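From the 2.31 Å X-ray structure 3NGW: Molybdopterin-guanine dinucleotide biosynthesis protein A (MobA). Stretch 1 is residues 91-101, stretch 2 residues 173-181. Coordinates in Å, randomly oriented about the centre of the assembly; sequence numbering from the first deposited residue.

Stretch 1 91-101: IDMPFVKPEVL
Stretch 2 (173-181) LISFFNINT

Two segments of one chain, far apart in sequence, form a largely loop-built antiparallel contact, a loop running into a helix packed against a 3-10 turn and the extended stretch after it, in which two hydrogen bonds, each donated by a backbone amide, and one water fix the register while apolar side chains fill the space between, burying 645 Å² in all. MobA thus illustrates a general principle: segments without strand geometry can still be aligned precisely if polar groups are satisfied at separated points.

The segments run antiparallel. The CA atoms of Asp92 and Ile179 lie 5.2 Å apart, those of Met93 and Asn178 4.8 Å, and those of Val96 and Ser175 3.7 Å, so the chains come closest near Ser175. Residues 91-97 form a loop: Asp92 is near -62/-18, Met93 extends to -113/89, Pro94 (C-gamma endo) and Phe95 turn back at -80/-10 and -103/15, and Val96 and Lys97 are extended again at -56/137 and -96/122. Lys97, at the N-cap position, precedes the helix beginning at Pro98; its O accepts from Leu101 N at 3.2 Å. Opposite, Leu173 (53/37) leads into a 3-10 segment, 174-176, with Phe176 N to Leu173 O at 3.1 Å and Phe177 N to Ile174 O at 3.1 Å, after which Phe177 to Ile179 are extended.

One clamp is backbone to backbone. Ile179 N donates to Asp92 O at 2.9 Å, with an N-H...O angle of 138°, and Asn178 CA approaches the same oxygen at 3.4 Å in a CA-H...O contact. A second such contact joins Met93 CA to Phe177 O, also at 3.4 Å. The other clamp uses a side chain: Lys97 N donates to Ser175 OG (chi1 m) at 2.9 Å and 149°, an arrangement that satisfies an amide in the extended stretch before the helix. Val100 (t) points toward the other segment and places CG2 3.6 Å from Ser175 OG.

Between these clamps, water 1 links the backbones. It accepts from Phe95 N at 3.3 Å and lies 3.0 Å from Ile174 O and 2.6 Å from Phe177 O, bridging chains that do not pair directly there.

The apolar packing centres on Phe95 (chi1 m, chi2 -53°), whose CA-to-CB bond points toward the partner. Its CB meets Ile174 CG1 (t, p) at 3.7 Å, and its CE2 lies 3.5 Å from CD1 of Phe177 (t, chi2 -98°). The two rings meet obliquely, with centroids 5.6 Å apart and planes at 35°; Phe177 CD1 sits at the edge of the Phe95 ring. Nearby, Pro94 CG touches CD1 of Ile179 (m, t) at 3.8 Å. Selenomethionine Met93 (m, t, chi3 -100°) brings CG to 3.3 Å from Phe177 O and SE to 3.6 Å from Ser175 O. Val96 (t) directs its CA-to-CB bond away, yet its CG2 lies 3.3 Å from Ser175 O: where backbones come this close, even a side chain that starts outward remains in contact.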

ATOM      1  N   ILE A  91      -2.207  -1.257  -4.209  1.00 31.28           N
ATOM      2  CA  ILE A  91      -2.249  -1.609  -5.613  1.00 34.51           C
ATOM      3  C   ILE A  91      -2.910  -0.477  -6.392  1.00 38.09           C
ATOM      4  O   ILE A  91      -2.716  -0.359  -7.597  1.00 42.44           O
ATOM      5  CB  ILE A  91      -3.066  -2.894  -5.824  1.00 31.86           C
ATOM      6  CG1 ILE A  91      -2.912  -3.383  -7.258  1.00 34.64           C
ATOM      7  CG2 ILE A  91      -4.535  -2.623  -5.530  1.00 33.20           C
ATOM      8  CD1 ILE A  91      -3.455  -4.787  -7.489  1.00 27.90           C
ATOM      9  N   ASP A  92      -3.689   0.347  -5.692  1.00 40.83           N
ATOM     10  CA  ASP A  92      -4.391   1.469  -6.304  1.00 43.57           C
ATOM     11  C   ASP A  92      -3.426   2.480  -6.911  1.00 43.19           C
ATOM     12  O   ASP A  92      -3.819   3.306  -7.733  1.00 49.93           O
ATOM     13  CB  ASP A  92      -5.276   2.180  -5.275  1.00 47.20           C
ATOM     14  CG  ASP A  92      -6.234   1.235  -4.568  1.00 55.68           C
ATOM     15  OD1 ASP A  92      -5.764   0.301  -3.878  1.00 55.90           O
ATOM     16  OD2 ASP A  92      -7.462   1.428  -4.693  1.00 61.00           O
HETATM   17  N   MSE A  93      -2.167   2.424  -6.494  1.00 38.19           N
HETATM   18  CA  MSE A  93      -1.137   3.321  -7.010  1.00 40.39           C
HETATM   19  C   MSE A  93      -0.144   2.473  -7.818  1.00 36.83           C
HETATM   20  O   MSE A  93       0.839   1.972  -7.275  1.00 39.90           O
HETATM   21  CB  MSE A  93      -0.433   4.019  -5.839  1.00 33.01           C
HETATM   22  CG  MSE A  93      -1.305   5.044  -5.125  1.00 38.88           C
HETATM   23 SE   MSE A  93      -0.585   5.736  -3.456  1.00 55.12          SE
HETATM   24  CE  MSE A  93      -1.601   4.650  -2.208  1.00 44.57           C
ATOM     25  N   PRO A  94      -0.396   2.299  -9.124  1.00 31.00           N
ATOM     26  CA  PRO A  94       0.473   1.501  -9.994  1.00 37.51           C
ATOM     27  C   PRO A  94       1.736   2.187 -10.503  1.00 42.26           C
ATOM     28  O   PRO A  94       2.598   1.528 -11.080  1.00 38.79           O
ATOM     29  CB  PRO A  94      -0.451   1.142 -11.140  1.00 31.17           C
ATOM     30  CG  PRO A  94      -1.189   2.421 -11.318  1.00 31.37           C
ATOM     31  CD  PRO A  94      -1.568   2.771  -9.881  1.00 32.75           C
ATOM     32  N   PHE A  95       1.847   3.497 -10.299  1.00 38.92           N
ATOM     33  CA  PHE A  95       3.012   4.235 -10.775  1.00 34.04           C
ATOM     34  C   PHE A  95       4.015   4.586  -9.696  1.00 42.58           C
ATOM     35  O   PHE A  95       4.889   5.421  -9.920  1.00 42.13           O
ATOM     36  CB  PHE A  95       2.564   5.517 -11.473  1.00 42.14           C
ATOM     37  CG  PHE A  95       1.588   5.284 -12.577  1.00 43.24           C
ATOM     38  CD1 PHE A  95       1.883   4.383 -13.596  1.00 41.94           C
ATOM     39  CD2 PHE A  95       0.366   5.943 -12.590  1.00 44.37           C
ATOM     40  CE1 PHE A  95       0.976   4.145 -14.622  1.00 45.54           C
ATOM     41  CE2 PHE A  95      -0.549   5.717 -13.608  1.00 50.45           C
ATOM     42  CZ  PHE A  95      -0.244   4.810 -14.626  1.00 54.43           C
ATOM     43  N   VAL A  96       3.899   3.953  -8.532  1.00 38.59           N
ATOM     44  CA  VAL A  96       4.815   4.236  -7.441  1.00 34.78           C
ATOM     45  C   VAL A  96       6.257   4.036  -7.857  1.00 38.97           C
ATOM     46  O   VAL A  96       6.588   3.066  -8.534  1.00 36.92           O
ATOM     47  CB  VAL A  96       4.543   3.350  -6.223  1.00 37.68           C
ATOM     48  CG1 VAL A  96       5.667   3.517  -5.212  1.00 32.62           C
ATOM     49  CG2 VAL A  96       3.209   3.728  -5.593  1.00 33.35           C
ATOM     50  N   LYS A  97       7.110   4.970  -7.449  1.00 39.77           N
ATOM     51  CA  LYS A  97       8.528   4.897  -7.760  1.00 43.84           C
ATOM     52  C   LYS A  97       9.310   4.263  -6.619  1.00 43.86           C
ATOM     53  O   LYS A  97       9.278   4.738  -5.483  1.00 41.43           O
ATOM     54  CB  LYS A  97       9.079   6.288  -8.084  1.00 42.49           C
ATOM     55  CG  LYS A  97       8.929   6.633  -9.557  1.00 36.35           C
ATOM     56  CD  LYS A  97       9.603   7.936  -9.935  1.00 47.10           C
ATOM     57  CE  LYS A  97      10.095   7.882 -11.388  1.00 64.60           C
ATOM     58  NZ  LYS A  97       9.036   7.399 -12.345  1.00 66.09           N
ATOM     59  N   PRO A  98      10.020   3.165  -6.914  1.00 48.33           N
ATOM     60  CA  PRO A  98      10.821   2.440  -5.922  1.00 42.14           C
ATOM     61  C   PRO A  98      11.769   3.358  -5.162  1.00 41.59           C
ATOM     62  O   PRO A  98      12.037   3.135  -3.984  1.00 45.81           O
ATOM     63  CB  PRO A  98      11.553   1.401  -6.769  1.00 43.98           C
ATOM     64  CG  PRO A  98      10.558   1.107  -7.862  1.00 45.04           C
ATOM     65  CD  PRO A  98      10.106   2.510  -8.234  1.00 42.05           C
ATOM     66  N   GLU A  99      12.265   4.389  -5.837  1.00 34.54           N
ATOM     67  CA  GLU A  99      13.171   5.327  -5.199  1.00 39.94           C
ATOM     68  C   GLU A  99      12.441   6.006  -4.051  1.00 40.00           C
ATOM     69  O   GLU A  99      13.021   6.223  -2.987  1.00 40.18           O
ATOM     70  CB  GLU A  99      13.657   6.399  -6.182  1.00 46.28           C
ATOM     71  CG  GLU A  99      14.079   5.893  -7.573  1.00 69.40           C
ATOM     72  CD  GLU A  99      12.883   5.596  -8.482  1.00 75.57           C
ATOM     73  OE1 GLU A  99      12.304   4.491  -8.376  1.00 68.18           O
ATOM     74  OE2 GLU A  99      12.517   6.481  -9.293  1.00 80.56           O
ATOM     75  N   VAL A 100      11.170   6.346  -4.278  1.00 34.96           N
ATOM     76  CA  VAL A 100      10.348   7.003  -3.258  1.00 40.84           C
ATOM     77  C   VAL A 100      10.204   6.078  -2.052  1.00 40.39           C
ATOM     78  O   VAL A 100      10.410   6.494  -0.904  1.00 44.35           O
ATOM     79  CB  VAL A 100       8.924   7.371  -3.791  1.00 39.55           C
ATOM     80  CG1 VAL A 100       8.063   7.915  -2.654  1.00 41.10           C
ATOM     81  CG2 VAL A 100       9.025   8.416  -4.896  1.00 28.47           C
ATOM     82  N   LEU A 101       9.883   4.814  -2.315  1.00 39.25           N
ATOM     83  CA  LEU A 101       9.716   3.834  -1.243  1.00 41.18           C
ATOM     84  C   LEU A 101      11.003   3.632  -0.467  1.00 42.51           C
ATOM     85  O   LEU A 101      11.008   3.648   0.766  1.00 42.73           O
ATOM     86  CB  LEU A 101       9.238   2.493  -1.812  1.00 40.87           C
ATOM     87  CG  LEU A 101       7.729   2.385  -2.075  1.00 41.89           C
ATOM     88  CD1 LEU A 101       7.419   1.103  -2.819  1.00 42.07           C
ATOM     89  CD2 LEU A 101       6.982   2.423  -0.748  1.00 46.66           C
ATOM     90  N   LEU A 173       5.416  13.532  -8.682  1.00 53.86           N
ATOM     91  CA  LEU A 173       4.782  12.818  -7.583  1.00 45.74           C
ATOM     92  C   LEU A 173       3.716  11.859  -8.108  1.00 42.88           C
ATOM     93  O   LEU A 173       2.670  11.671  -7.485  1.00 45.42           O
ATOM     94  CB  LEU A 173       4.152  13.810  -6.604  1.00 44.80           C
ATOM     95  CG  LEU A 173       5.101  14.848  -6.007  1.00 48.67           C
ATOM     96  CD1 LEU A 173       4.331  15.733  -5.059  1.00 43.57           C
ATOM     97  CD2 LEU A 173       6.250  14.152  -5.281  1.00 51.61           C
ATOM     98  N   ILE A 174       3.996  11.256  -9.259  1.00 45.39           N
ATOM     99  CA  ILE A 174       3.084  10.315  -9.893  1.00 43.49           C
ATOM    100  C   ILE A 174       2.873   9.091  -8.999  1.00 40.70           C
ATOM    101  O   ILE A 174       1.902   8.356  -9.159  1.00 41.88           O
ATOM    102  CB  ILE A 174       3.629   9.891 -11.293  1.00 40.15           C
ATOM    103  CG1 ILE A 174       2.546   9.163 -12.082  1.00 38.97           C
ATOM    104  CG2 ILE A 174       4.873   9.032 -11.136  1.00 43.18           C
ATOM    105  CD1 ILE A 174       1.337  10.028 -12.381  1.00 48.61           C
ATOM    106  N   SER A 175       3.773   8.891  -8.042  1.00 43.43           N
ATOM    107  CA  SER A 175       3.676   7.762  -7.124  1.00 44.01           C
ATOM    108  C   SER A 175       2.381   7.797  -6.302  1.00 42.34           C
ATOM    109  O   SER A 175       1.921   6.764  -5.815  1.00 34.86           O
ATOM    110  CB  SER A 175       4.878   7.755  -6.164  1.00 45.49           C
ATOM    111  OG  SER A 175       6.106   7.596  -6.841  1.00 39.10           O
ATOM    112  N   PHE A 176       1.803   8.989  -6.168  1.00 38.70           N
ATOM    113  CA  PHE A 176       0.588   9.203  -5.377  1.00 37.89           C
ATOM    114  C   PHE A 176      -0.722   9.119  -6.152  1.00 33.39           C
ATOM    115  O   PHE A 176      -1.804   9.247  -5.582  1.00 42.05           O
ATOM    116  CB  PHE A 176       0.696  10.555  -4.668  1.00 33.26           C
ATOM    117  CG  PHE A 176       1.764  10.588  -3.618  1.00 33.00           C
ATOM    118  CD1 PHE A 176       1.519  10.072  -2.349  1.00 37.32           C
ATOM    119  CD2 PHE A 176       3.039  11.053  -3.916  1.00 35.80           C
ATOM    120  CE1 PHE A 176       2.529  10.014  -1.382  1.00 47.46           C
ATOM    121  CE2 PHE A 176       4.056  11.001  -2.961  1.00 38.17           C
ATOM    122  CZ  PHE A 176       3.800  10.476  -1.688  1.00 39.88           C
ATOM    123  N   PHE A 177      -0.621   8.896  -7.452  1.00 40.36           N
ATOM    124  CA  PHE A 177      -1.793   8.790  -8.297  1.00 33.56           C
ATOM    125  C   PHE A 177      -2.570   7.519  -7.965  1.00 38.50           C
ATOM    126  O   PHE A 177      -2.037   6.412  -8.027  1.00 36.86           O
ATOM    127  CB  PHE A 177      -1.353   8.803  -9.760  1.00 37.54           C
ATOM    128  CG  PHE A 177      -2.456   8.531 -10.730  1.00 45.23           C
ATOM    129  CD1 PHE A 177      -2.640   7.259 -11.252  1.00 47.84           C
ATOM    130  CD2 PHE A 177      -3.324   9.539 -11.112  1.00 44.24           C
ATOM    131  CE1 PHE A 177      -3.675   6.999 -12.139  1.00 56.83           C
ATOM    132  CE2 PHE A 177      -4.358   9.285 -11.998  1.00 36.37           C
ATOM    133  CZ  PHE A 177      -4.534   8.015 -12.512  1.00 49.46           C
ATOM    134  N   ASN A 178      -3.837   7.685  -7.602  1.00 36.87           N
ATOM    135  CA  ASN A 178      -4.676   6.549  -7.258  1.00 32.33           C
ATOM    136  C   ASN A 178      -5.699   6.257  -8.341  1.00 33.99           C
ATOM    137  O   ASN A 178      -6.139   7.160  -9.049  1.00 31.57           O
ATOM    138  CB  ASN A 178      -5.411   6.824  -5.939  1.00 36.58           C
ATOM    139  CG  ASN A 178      -4.553   6.542  -4.712  1.00 28.45           C
ATOM    140  OD1 ASN A 178      -4.585   5.442  -4.159  1.00 38.05           O
ATOM    141  ND2 ASN A 178      -3.778   7.531  -4.290  1.00 30.64           N
ATOM    142  N   ILE A 179      -6.067   4.988  -8.468  1.00 34.26           N
ATOM    143  CA  ILE A 179      -7.080   4.581  -9.430  1.00 29.41           C
ATOM    144  C   ILE A 179      -8.291   4.051  -8.674  1.00 31.85           C
ATOM    145  O   ILE A 179      -8.255   2.940  -8.145  1.00 32.04           O
ATOM    146  CB  ILE A 179      -6.601   3.455 -10.344  1.00 35.65           C
ATOM    147  CG1 ILE A 179      -5.406   3.919 -11.175  1.00 30.15           C
ATOM    148  CG2 ILE A 179      -7.748   3.005 -11.242  1.00 32.17           C
ATOM    149  CD1 ILE A 179      -4.914   2.873 -12.161  1.00 37.58           C
ATOM    150  N   ASN A 180      -9.363   4.838  -8.621  1.00 33.29           N
ATOM    151  CA  ASN A 180     -10.571   4.410  -7.914  1.00 31.19           C
ATOM    152  C   ASN A 180     -11.854   4.558  -8.729  1.00 35.86           C
ATOM    153  O   ASN A 180     -12.799   3.794  -8.540  1.00 35.89           O
ATOM    154  CB  ASN A 180     -10.741   5.201  -6.610  1.00 29.95           C
ATOM    155  CG  ASN A 180      -9.556   5.051  -5.668  1.00 40.13           C
ATOM    156  OD1 ASN A 180      -8.460   5.541  -5.946  1.00 33.70           O
ATOM    157  ND2 ASN A 180      -9.772   4.369  -4.546  1.00 33.19           N
ATOM    158  N   THR A 181     -11.889   5.537  -9.629  1.00 34.98           N
ATOM    159  CA  THR A 181     -13.083   5.798 -10.427  1.00 30.81           C
ATOM    160  C   THR A 181     -12.868   5.860 -11.943  1.00 29.33           C
ATOM    161  O   THR A 181     -11.747   5.949 -12.416  1.00 34.03           O
ATOM    162  CB  THR A 181     -13.717   7.119  -9.997  1.00 32.03           C
ATOM    163  OG1 THR A 181     -12.726   8.150 -10.040  1.00 29.46           O
ATOM    164  CG2 THR A 181     -14.257   7.016  -8.605  1.00 24.83           C
TER
HETATM  165  O   HOH W   1       0.441   5.860  -8.481  1.00 31.30           O